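PDB 4UEJ: galactitol-1-phosphate 5-dehydrogenase from Escherichia coli, which oxidises galactitol 1-phosphate to D-tagatose 6-phosphate with NAD(+) as hydride acceptor, as a zinc-dependent homodimeric dehydrogenase of the alcohol dehydrogenase family. Local coordinates for residues 30-35 and 59-64; 167-172 and 190-195; 35-40 and 115-120. All coordinates share one frame; numbering follows the deposited sequence. Where two conformers were deposited one is given.

Interaction 1: residues 30-35 and 59-64; sequences VKIASS and HEFSGY. With ZN (zinc ion), chain D.
The carbonyl O of S62 accepts two backbone N-H groups at once, A33 N at 2.8 Å and S34 N at 3.3 Å from S62 O. The A33 donor lies in the carbonyl plane on a lone pair, whereas the S34 donor stands above that plane. One residue of strand 60-64 thus faces two of 30-35, a classic beta bulge that shifts the antiparallel register where the chain turns its corner at A33. On the S34 side of the bulge S62 N bonds to S34 O (2.8 Å); toward the other end K31 N bonds to Y64 O and Y64 N to K31 O. Opposite I32, G63 lets its CA come within 3.1 Å of K31 O, a C-H...O approach; a CB there would collide with that oxygen and with I32.

S62 and S35 can be buried because their hydroxyls are engaged: S62 OG bonds to I137 O, and S35 OG is hydrogen-bonded at 2.8 Å to a water, which accepts from E60 N. Apolar I32 instead lays CD1 over one face of the F61 ring, whose CG sits between the backbone N and the carbonyl carbon (chi1 63°).

H59 NE2 binds the zinc ion, probably the catalytic one, at 2.1 Å. E60 OE2 accepts from the zinc-bound water, while OE1 forms a salt bridge with K341. The pairing belongs to the GroES-like domain of zinc-containing alcohol dehydrogenases, with H59 and E60 at its zinc site.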
ATOM      1  N   VAL A  30      30.965 -23.563  -7.609  1.00 23.06           N
ATOM      2  CA  VAL A  30      31.348 -22.993  -6.329  1.00 22.80           C
ATOM      3  C   VAL A  30      31.550 -24.070  -5.272  1.00 23.67           C
ATOM      4  O   VAL A  30      30.691 -24.916  -5.063  1.00 23.66           O
ATOM      5  CB  VAL A  30      30.288 -21.996  -5.823  1.00 21.25           C
ATOM      6  CG1 VAL A  30      30.737 -21.372  -4.517  1.00 21.15           C
ATOM      7  CG2 VAL A  30      30.025 -20.923  -6.873  1.00 24.78           C
ATOM      8  N   LYS A  31      32.689 -24.029  -4.594  1.00 24.63           N
ATOM      9  CA  LYS A  31      32.876 -24.854  -3.418  1.00 25.46           C
ATOM     10  C   LYS A  31      32.326 -24.075  -2.233  1.00 24.41           C
ATOM     11  O   LYS A  31      32.843 -23.013  -1.883  1.00 24.88           O
ATOM     12  CB  LYS A  31      34.348 -25.202  -3.221  1.00 27.21           C
ATOM     13  CG  LYS A  31      34.606 -26.088  -2.031  1.00 28.34           C
ATOM     14  CD  LYS A  31      36.092 -26.429  -1.930  1.00 34.39           C
ATOM     15  CE  LYS A  31      36.457 -26.932  -0.544  1.00 43.99           C
ATOM     16  NZ  LYS A  31      37.912 -27.261  -0.444  1.00 49.36           N
ATOM     17  N   ILE A  32      31.254 -24.585  -1.638  1.00 23.99           N
ATOM     18  CA  ILE A  32      30.496 -23.826  -0.652  1.00 22.94           C
ATOM     19  C   ILE A  32      31.168 -23.820   0.724  1.00 23.74           C
ATOM     20  O   ILE A  32      31.548 -24.869   1.256  1.00 25.05           O
ATOM     21  CB  ILE A  32      29.060 -24.373  -0.558  1.00 22.44           C
ATOM     22  CG1 ILE A  32      28.357 -24.151  -1.899  1.00 21.63           C
ATOM     23  CG2 ILE A  32      28.288 -23.696   0.555  1.00 21.67           C
ATOM     24  CD1 ILE A  32      26.983 -24.748  -1.993  1.00 27.21           C
ATOM     25  N   ALA A  33      31.322 -22.620   1.284  1.00 23.10           N
ATOM     26  CA  ALA A  33      32.035 -22.430   2.552  1.00 23.93           C
ATOM     27  C   ALA A  33      31.091 -22.191   3.721  1.00 23.39           C
ATOM     28  O   ALA A  33      31.366 -22.599   4.849  1.00 24.36           O
ATOM     29  CB  ALA A  33      33.012 -21.268   2.437  1.00 27.14           C
ATOM     30  N   SER A  34      29.978 -21.522   3.444  1.00 22.01           N
ATOM     31  CA  SER A  34      29.043 -21.112   4.485  1.00 21.53           C
ATOM     32  C   SER A  34      27.674 -20.927   3.858  1.00 20.38           C
ATOM     33  O   SER A  34      27.544 -20.243   2.847  1.00 20.20           O
ATOM     34  CB  SER A  34      29.503 -19.818   5.145  1.00 21.35           C
ATOM     35  OG  SER A  34      28.591 -19.393   6.148  1.00 24.33           O
ATOM     36  N   SER A  35      26.657 -21.539   4.450  1.00 20.55           N
ATOM     37  CA  SER A  35      25.343 -21.596   3.822  1.00 19.84           C
ATOM     38  C   SER A  35      24.245 -21.539   4.882  1.00 22.36           C
ATOM     39  O   SER A  35      24.148 -22.426   5.733  1.00 21.03           O
ATOM     40  CB  SER A  35      25.227 -22.870   2.970  1.00 20.45           C
ATOM     41  OG  SER A  35      24.027 -22.891   2.209  1.00 19.89           O
ATOM     42  N   HIS A  59      19.738 -20.717  -0.245  1.00 17.32           N
ATOM     43  CA  HIS A  59      19.954 -19.579  -1.140  1.00 16.38           C
ATOM     44  C   HIS A  59      20.711 -18.425  -0.489  1.00 17.10           C
ATOM     45  O   HIS A  59      20.725 -17.303  -1.007  1.00 15.21           O
ATOM     46  CB  HIS A  59      18.618 -19.068  -1.695  1.00 16.14           C
ATOM     47  CG  HIS A  59      17.649 -18.605  -0.652  1.00 16.27           C
ATOM     48  ND1 HIS A  59      16.803 -19.465   0.013  1.00 17.19           N
ATOM     49  CD2 HIS A  59      17.368 -17.366  -0.186  1.00 15.80           C
ATOM     50  CE1 HIS A  59      16.045 -18.774   0.851  1.00 17.25           C
ATOM     51  NE2 HIS A  59      16.371 -17.501   0.749  1.00 16.40           N
ATOM     52  N   GLU A  60      21.344 -18.714   0.641  1.00 16.25           N
ATOM     53  CA  GLU A  60      22.080 -17.726   1.412  1.00 16.03           C
ATOM     54  C   GLU A  60      23.454 -18.300   1.654  1.00 17.11           C
ATOM     55  O   GLU A  60      23.715 -18.834   2.732  1.00 17.26           O
ATOM     56  CB  GLU A  60      21.405 -17.439   2.759  1.00 16.26           C
ATOM     57  CG  GLU A  60      19.969 -16.954   2.707  1.00 17.11           C
ATOM     58  CD  GLU A  60      19.386 -16.764   4.102  1.00 20.19           C
ATOM     59  OE1 GLU A  60      19.960 -17.321   5.063  1.00 20.51           O
ATOM     60  OE2 GLU A  60      18.371 -16.044   4.252  1.00 17.24           O
ATOM     61  N   PHE A  61      24.330 -18.236   0.661  1.00 16.53           N
ATOM     62  CA  PHE A  61      25.609 -18.892   0.842  1.00 17.32           C
ATOM     63  C   PHE A  61      26.773 -18.228   0.133  1.00 22.64           C
ATOM     64  O   PHE A  61      26.597 -17.401  -0.757  1.00 16.80           O
ATOM     65  CB  PHE A  61      25.527 -20.375   0.422  1.00 18.01           C
ATOM     66  CG  PHE A  61      25.207 -20.622  -1.037  1.00 17.76           C
ATOM     67  CD1 PHE A  61      23.897 -20.783  -1.454  1.00 20.39           C
ATOM     68  CD2 PHE A  61      26.224 -20.791  -1.967  1.00 18.13           C
ATOM     69  CE1 PHE A  61      23.600 -21.056  -2.790  1.00 19.03           C
ATOM     70  CE2 PHE A  61      25.936 -21.067  -3.312  1.00 18.06           C
ATOM     71  CZ  PHE A  61      24.636 -21.221  -3.715  1.00 17.68           C
ATOM     72  N   SER A  62      27.971 -18.594   0.579  1.00 18.28           N
ATOM     73  CA  SER A  62      29.205 -18.113  -0.013  1.00 18.75           C
ATOM     74  C   SER A  62      30.184 -19.258  -0.172  1.00 19.93           C
ATOM     75  O   SER A  62      29.999 -20.335   0.388  1.00 20.95           O
ATOM     76  CB  SER A  62      29.832 -17.015   0.850  1.00 21.20           C
ATOM     77  OG  SER A  62      30.101 -17.515   2.148  1.00 19.68           O
ATOM     78  N   GLY A  63      31.239 -19.010  -0.927  1.00 20.56           N
ATOM     79  CA  GLY A  63      32.251 -20.024  -1.137  1.00 21.90           C
ATOM     80  C   GLY A  63      33.275 -19.518  -2.119  1.00 22.57           C
ATOM     81  O   GLY A  63      33.356 -18.318  -2.386  1.00 22.17           O
ATOM     82  N   TYR A  64      34.073 -20.440  -2.646  1.00 23.80           N
ATOM     83  CA  TYR A  64      35.126 -20.084  -3.576  1.00 24.81           C
ATOM     84  C   TYR A  64      34.869 -20.706  -4.929  1.00 25.83           C
ATOM     85  O   TYR A  64      34.385 -21.838  -5.018  1.00 24.99           O
ATOM     86  CB  TYR A  64      36.487 -20.528  -3.044  1.00 26.68           C
ATOM     87  CG  TYR A  64      36.857 -19.856  -1.747  1.00 27.40           C
ATOM     88  CD1 TYR A  64      37.481 -18.615  -1.741  1.00 27.30           C
ATOM     89  CD2 TYR A  64      36.577 -20.458  -0.531  1.00 26.94           C
ATOM     90  CE1 TYR A  64      37.821 -17.994  -0.555  1.00 27.69           C
ATOM     91  CE2 TYR A  64      36.914 -19.843   0.663  1.00 34.58           C
ATOM     92  CZ  TYR A  64      37.533 -18.611   0.641  1.00 34.92           C
ATOM     93  OH  TYR A  64      37.864 -17.997   1.823  1.00 42.79           O
TER
HETATM   94 ZN    ZN D1348      15.613 -15.823   1.736  1.00 20.79          ZN
HETATM   95  O   HOH W   1      21.845 -21.165   2.092  1.00 13.29           O
HETATM   96  O   HOH W   2      17.070 -14.687   2.527  1.00 16.88           O

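Interaction 2: residues 167-172 and 190-195; sequences IGAGTI and AIDISS
The carboxylate of D192 continues the strand pairing past its last backbone bond: D192 OD1 accepts from A169 N at 3.0 Å, in a bent bond (N-H...O 149°) that arrives from above the carboxylate plane. D192 CG is anti to the backbone N (chi1 -162°), which brings the carboxylate to A169. The place is the first beta-alpha-beta unit of the Rossmann fold, where strand 163-167 passes through a glycine-rich turn, consistent with a GxGxxG motif, into helix 171-182. An acidic residue at the end of the second strand is the usual feature of NAD-dependent Rossmann domains, where it commonly binds the adenosine ribose, and D192 probably occupies that position.

The last backbone link, G168 N to I191 O (2.8 Å), is almost perfectly straight, with an N-H...O angle of 179°. Glycine suits position 168 because at its positive phi a side chain would jam against the carbonyl of I167. I167 and I191 lie side by side and point the same way, both packing against helix 240-249, I167 on T242 and A246, I191 on L245 and I249. A169 is small enough for its CB to rest 3.7 Å from D192 CG. The carboxylate's other oxygen closes an Asx turn: D192 OD2 takes S194 N at 3.2 Å, again from above the plane.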
ATOM      1  N   ILE A 167       9.325  -4.640  12.334  1.00  8.81           N
ATOM      2  CA  ILE A 167       8.482  -5.592  13.036  1.00  9.69           C
ATOM      3  C   ILE A 167       8.978  -6.991  12.682  1.00 13.73           C
ATOM      4  O   ILE A 167       9.043  -7.369  11.513  1.00 14.27           O
ATOM      5  CB  ILE A 167       6.988  -5.422  12.675  1.00 10.01           C
ATOM      6  CG1 ILE A 167       6.511  -4.011  13.016  1.00 10.32           C
ATOM      7  CG2 ILE A 167       6.144  -6.426  13.429  1.00 11.15           C
ATOM      8  CD1 ILE A 167       5.137  -3.684  12.400  1.00 12.58           C
ATOM      9  N   GLY A 168       9.368  -7.749  13.693  1.00 11.17           N
ATOM     10  CA  GLY A 168       9.950  -9.050  13.443  1.00 12.19           C
ATOM     11  C   GLY A 168      11.437  -8.966  13.697  1.00 12.75           C
ATOM     12  O   GLY A 168      12.137  -8.174  13.063  1.00 14.16           O
ATOM     13  N   ALA A 169      11.907  -9.768  14.644  1.00 14.55           N
ATOM     14  CA  ALA A 169      13.311  -9.749  15.038  1.00 16.92           C
ATOM     15  C   ALA A 169      14.003 -11.059  14.672  1.00 13.96           C
ATOM     16  O   ALA A 169      14.869 -11.549  15.407  1.00 17.19           O
ATOM     17  CB  ALA A 169      13.439  -9.471  16.536  1.00 18.53           C
ATOM     18  N   GLY A 170      13.609 -11.625  13.535  1.00 16.78           N
ATOM     19  CA  GLY A 170      14.338 -12.727  12.934  1.00 16.14           C
ATOM     20  C   GLY A 170      15.573 -12.161  12.267  1.00 13.65           C
ATOM     21  O   GLY A 170      15.854 -10.972  12.398  1.00 13.87           O
ATOM     22  N   THR A 171      16.334 -12.983  11.556  1.00 11.30           N
ATOM     23  CA  THR A 171      17.578 -12.473  10.993  1.00 10.78           C
ATOM     24  C   THR A 171      17.378 -11.291  10.041  1.00  9.68           C
ATOM     25  O   THR A 171      18.096 -10.305  10.109  1.00 10.48           O
ATOM     26  CB  THR A 171      18.346 -13.567  10.265  1.00 13.83           C
ATOM     27  OG1 THR A 171      18.586 -14.637  11.183  1.00 15.34           O
ATOM     28  CG2 THR A 171      19.677 -13.024   9.772  1.00 16.98           C
ATOM     29  N   ILE A 172      16.398 -11.401   9.145  0.71 11.00           N
ATOM     30  CA  ILE A 172      16.123 -10.324   8.209  0.71 13.33           C
ATOM     31  C   ILE A 172      15.840  -9.023   8.948  0.71  8.16           C
ATOM     32  O   ILE A 172      16.403  -7.980   8.626  0.71  7.74           O
ATOM     33  CB  ILE A 172      14.927 -10.657   7.299  0.71 12.25           C
ATOM     34  CG1 ILE A 172      15.229 -11.899   6.464  0.71 18.56           C
ATOM     35  CG2 ILE A 172      14.604  -9.477   6.388  0.71 11.83           C
ATOM     36  CD1 ILE A 172      16.413 -11.720   5.566  0.71 15.28           C
ATOM     37  N   ALA A 190      12.199  -1.469  17.382  1.00 10.74           N
ATOM     38  CA  ALA A 190      12.027  -2.874  17.021  1.00 11.33           C
ATOM     39  C   ALA A 190      10.846  -3.484  17.765  1.00 11.44           C
ATOM     40  O   ALA A 190      10.669  -3.236  18.940  1.00 13.63           O
ATOM     41  CB  ALA A 190      13.309  -3.665  17.309  1.00 11.04           C
ATOM     42  N   ILE A 191      10.046  -4.285  17.066  1.00 11.60           N
ATOM     43  CA  ILE A 191       8.865  -4.898  17.652  1.00 11.99           C
ATOM     44  C   ILE A 191       8.867  -6.402  17.424  1.00 12.38           C
ATOM     45  O   ILE A 191       9.098  -6.850  16.312  1.00 14.85           O
ATOM     46  CB  ILE A 191       7.571  -4.287  17.062  1.00 11.58           C
ATOM     47  CG1 ILE A 191       7.583  -2.761  17.208  1.00 11.29           C
ATOM     48  CG2 ILE A 191       6.351  -4.915  17.714  1.00 15.12           C
ATOM     49  CD1 ILE A 191       6.310  -2.062  16.672  1.00 13.51           C
ATOM     50  N   ASP A 192       8.619  -7.184  18.476  1.00 14.11           N
ATOM     51  CA  ASP A 192       8.618  -8.642  18.346  1.00 19.46           C
ATOM     52  C   ASP A 192       7.784  -9.302  19.438  1.00 22.89           C
ATOM     53  O   ASP A 192       7.571  -8.711  20.498  1.00 22.79           O
ATOM     54  CB  ASP A 192      10.047  -9.192  18.388  1.00 19.73           C
ATOM     55  CG  ASP A 192      10.144 -10.600  17.823  1.00 28.44           C
ATOM     56  OD1 ASP A 192       9.900 -10.774  16.614  1.00 28.25           O
ATOM     57  OD2 ASP A 192      10.464 -11.536  18.583  1.00 31.12           O
ATOM     58  N   ILE A 193       7.313 -10.520  19.170  1.00 28.26           N
ATOM     59  CA  ILE A 193       6.487 -11.262  20.129  1.00 40.26           C
ATOM     60  C   ILE A 193       7.283 -11.765  21.332  1.00 45.27           C
ATOM     61  O   ILE A 193       6.711 -12.006  22.395  1.00 51.56           O
ATOM     62  CB  ILE A 193       5.784 -12.480  19.474  1.00 42.08           C
ATOM     63  CG1 ILE A 193       6.778 -13.617  19.223  1.00 42.06           C
ATOM     64  CG2 ILE A 193       5.072 -12.074  18.188  1.00 43.70           C
ATOM     65  CD1 ILE A 193       6.126 -14.953  18.953  1.00 40.82           C
ATOM     66  N   SER A 194       8.592 -11.934  21.167  1.00 49.24           N
ATOM     67  CA  SER A 194       9.462 -12.354  22.264  1.00 52.90           C
ATOM     68  C   SER A 194      10.379 -11.209  22.666  1.00 49.69           C
ATOM     69  O   SER A 194      10.493 -10.226  21.942  1.00 48.20           O
ATOM     70  CB  SER A 194      10.292 -13.579  21.874  1.00 54.33           C
ATOM     71  OG  SER A 194       9.481 -14.734  21.763  1.00 56.95           O
ATOM     72  N   SER A 195      11.045 -11.342  23.810  1.00 41.32           N
ATOM     73  CA  SER A 195      11.827 -10.230  24.363  1.00 35.18           C
ATOM     74  C   SER A 195      13.337 -10.409  24.250  1.00 31.63           C
ATOM     75  O   SER A 195      14.123  -9.514  24.593  1.00 31.65           O
ATOM     76  CB  SER A 195      11.451 -10.017  25.829  1.00 39.83           C
ATOM     77  OG  SER A 195      11.657 -11.201  26.581  1.00 46.52           O
TER

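Interaction 3: residues 35-40 and 115-120; sequences SGLCGS and GGFAEY
F117 presents the edge of its ring to the chain from S35 to L37, and loses more surface in this contact than any other residue. F117 CD1 comes to 3.3 Å from S35 OG, CE1 to 3.5 Å from G36 O, and CZ to 3.9 Å from L37 CA, all near the ring plane. The slightly positive C-H rim thus meets two oxygens, a suitable match for a buried aromatic edge. With CG anti to its own carbonyl carbon (chi1 -65°), the ring is carried away from the loop backbone toward strand 27-36.

At S35 a small hydroxyl fits between G116 O and the ring edge. Its OG, anti to the backbone N (chi1 -173°), lies 2.9 Å from G116 O in a weak hydrogen bond whose proton has another acceptor within reach. The same carbonyl receives a weak bond from A118 N across the inverse gamma turn centred on F117. This turn sits in the GroES-like domain, in the loop before strand 120-124.

Leucine suits position 37 by offering apolar branches both to F117 and to helix 41-46, where it packs against L42 and I45. L37 CD1 lies 4.0 Å from F117 CZ, the two side chains running at a slant. Just beyond, C38, a ligand of the zinc that is probably catalytic, accepts S40 N on its SG at 3.5 Å, a capping bond at the turn into that helix.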
ATOM      1  N   SER A  35      26.657 -21.539   4.450  1.00 20.55           N
ATOM      2  CA  SER A  35      25.343 -21.596   3.822  1.00 19.84           C
ATOM      3  C   SER A  35      24.245 -21.539   4.882  1.00 22.36           C
ATOM      4  O   SER A  35      24.148 -22.426   5.733  1.00 21.03           O
ATOM      5  CB  SER A  35      25.227 -22.870   2.970  1.00 20.45           C
ATOM      6  OG  SER A  35      24.027 -22.891   2.209  1.00 19.89           O
ATOM      7  N   GLY A  36      23.432 -20.486   4.847  1.00 19.04           N
ATOM      8  CA  GLY A  36      22.498 -20.225   5.931  1.00 19.27           C
ATOM      9  C   GLY A  36      21.098 -20.714   5.668  1.00 19.42           C
ATOM     10  O   GLY A  36      20.666 -20.748   4.516  1.00 18.91           O
ATOM     11  N   LEU A  37      20.386 -21.087   6.734  1.00 20.31           N
ATOM     12  CA  LEU A  37      18.963 -21.420   6.643  1.00 20.74           C
ATOM     13  C   LEU A  37      18.083 -20.180   6.796  1.00 21.67           C
ATOM     14  O   LEU A  37      18.181 -19.476   7.797  1.00 20.17           O
ATOM     15  CB  LEU A  37      18.589 -22.441   7.717  1.00 22.33           C
ATOM     16  CG  LEU A  37      17.151 -22.959   7.754  1.00 23.30           C
ATOM     17  CD1 LEU A  37      16.941 -23.985   6.657  1.00 23.70           C
ATOM     18  CD2 LEU A  37      16.817 -23.547   9.117  1.00 24.93           C
ATOM     19  N   CYS A  38      17.219 -19.932   5.811  1.00 19.63           N
ATOM     20  CA  CYS A  38      16.290 -18.799   5.821  1.00 23.44           C
ATOM     21  C   CYS A  38      14.975 -19.155   6.527  1.00 20.42           C
ATOM     22  O   CYS A  38      14.551 -20.310   6.521  1.00 21.49           O
ATOM     23  CB  CYS A  38      16.016 -18.341   4.378  1.00 22.22           C
ATOM     24  SG  CYS A  38      15.033 -16.814   4.170  1.00 23.04           S
ATOM     25  N   GLY A  39      14.335 -18.167   7.140  1.00 20.48           N
ATOM     26  CA  GLY A  39      13.004 -18.363   7.691  1.00 26.19           C
ATOM     27  C   GLY A  39      12.034 -18.938   6.669  1.00 24.15           C
ATOM     28  O   GLY A  39      11.167 -19.751   7.004  1.00 24.35           O
ATOM     29  N   SER A  40      12.195 -18.531   5.416  1.00 21.10           N
ATOM     30  CA  SER A  40      11.334 -18.988   4.328  1.00 23.90           C
ATOM     31  C   SER A  40      11.534 -20.466   4.016  1.00 25.94           C
ATOM     32  O   SER A  40      10.703 -21.080   3.346  1.00 26.55           O
ATOM     33  CB  SER A  40      11.586 -18.160   3.068  1.00 27.80           C
ATOM     34  OG  SER A  40      12.925 -18.315   2.625  1.00 27.93           O
ATOM     35  N   GLY A 115      19.789 -26.109  -4.337  1.00 21.45           N
ATOM     36  CA  GLY A 115      20.588 -24.997  -3.866  1.00 17.60           C
ATOM     37  C   GLY A 115      21.808 -25.364  -3.042  1.00 17.96           C
ATOM     38  O   GLY A 115      22.392 -26.432  -3.193  1.00 19.11           O
ATOM     39  N   GLY A 116      22.162 -24.464  -2.134  1.00 17.11           N
ATOM     40  CA  GLY A 116      23.484 -24.446  -1.535  1.00 17.65           C
ATOM     41  C   GLY A 116      23.746 -25.216  -0.249  1.00 19.89           C
ATOM     42  O   GLY A 116      24.799 -25.035   0.360  1.00 19.09           O
ATOM     43  N   PHE A 117      22.812 -26.064   0.171  1.00 20.25           N
ATOM     44  CA  PHE A 117      23.101 -27.000   1.259  1.00 20.13           C
ATOM     45  C   PHE A 117      23.837 -28.194   0.674  1.00 23.73           C
ATOM     46  O   PHE A 117      23.338 -29.327   0.683  1.00 24.57           O
ATOM     47  CB  PHE A 117      21.822 -27.434   1.985  1.00 23.41           C
ATOM     48  CG  PHE A 117      21.130 -26.305   2.691  1.00 23.39           C
ATOM     49  CD1 PHE A 117      21.845 -25.191   3.095  1.00 18.40           C
ATOM     50  CD2 PHE A 117      19.764 -26.348   2.940  1.00 25.21           C
ATOM     51  CE1 PHE A 117      21.201 -24.134   3.730  1.00 21.61           C
ATOM     52  CE2 PHE A 117      19.121 -25.298   3.579  1.00 18.45           C
ATOM     53  CZ  PHE A 117      19.837 -24.195   3.979  1.00 17.41           C
ATOM     54  N   ALA A 118      25.035 -27.916   0.166  1.00 23.91           N
ATOM     55  CA  ALA A 118      25.827 -28.885  -0.579  1.00 22.63           C
ATOM     56  C   ALA A 118      27.295 -28.485  -0.558  1.00 22.72           C
ATOM     57  O   ALA A 118      27.610 -27.338  -0.293  1.00 21.68           O
ATOM     58  CB  ALA A 118      25.321 -28.985  -2.013  1.00 22.45           C
ATOM     59  N   GLU A 119      28.198 -29.424  -0.840  1.00 24.12           N
ATOM     60  CA  GLU A 119      29.620 -29.098  -0.877  1.00 24.46           C
ATOM     61  C   GLU A 119      29.992 -28.292  -2.110  1.00 29.16           C
ATOM     62  O   GLU A 119      30.851 -27.412  -2.051  1.00 24.57           O
ATOM     63  CB  GLU A 119      30.469 -30.364  -0.830  1.00 26.36           C
ATOM     64  CG  GLU A 119      30.445 -31.074   0.486  1.00 27.45           C
ATOM     65  CD  GLU A 119      31.365 -32.271   0.479  1.00 37.38           C
ATOM     66  OE1 GLU A 119      32.599 -32.070   0.500  1.00 40.26           O
ATOM     67  OE2 GLU A 119      30.855 -33.409   0.428  1.00 35.26           O
ATOM     68  N   TYR A 120      29.350 -28.611  -3.229  1.00 23.64           N
ATOM     69  CA  TYR A 120      29.575 -27.898  -4.477  1.00 25.14           C
ATOM     70  C   TYR A 120      28.265 -27.607  -5.181  1.00 24.31           C
ATOM     71  O   TYR A 120      27.288 -28.340  -5.030  1.00 25.59           O
ATOM     72  CB  TYR A 120      30.468 -28.699  -5.427  1.00 24.49           C
ATOM     73  CG  TYR A 120      31.853 -28.987  -4.910  1.00 26.38           C
ATOM     74  CD1 TYR A 120      32.090 -30.081  -4.090  1.00 26.81           C
ATOM     75  CD2 TYR A 120      32.935 -28.189  -5.268  1.00 27.78           C
ATOM     76  CE1 TYR A 120      33.361 -30.366  -3.623  1.00 32.68           C
ATOM     77  CE2 TYR A 120      34.221 -28.473  -4.801  1.00 31.00           C
ATOM     78  CZ  TYR A 120      34.423 -29.563  -3.980  1.00 30.90           C
ATOM     79  OH  TYR A 120      35.687 -29.860  -3.507  1.00 33.04           O
TER

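Overall arrangement
Interactions 1 and 3 are neighbours, their centres 8 Å apart, and share S35 on strand 27-36; their segments alternate along the chain. Two probable hydrogen bonds join them, E60 O to G36 N (2.7 Å) and I32 N to E119 O (2.9 Å). Together they supply two protein ligands of one zinc ion, H59 from interaction 1 and C38 from interaction 3. Interaction 2 lies in the Rossmann-type part of the subunit, its centre 27 Å from that of interaction 1 and 23 Å from that of interaction 3, touching neither, although nearest atoms come within about 5 Å of each. The metal site and the presumed cofactor-binding turn thus belong to separate structural units of the closed enzyme.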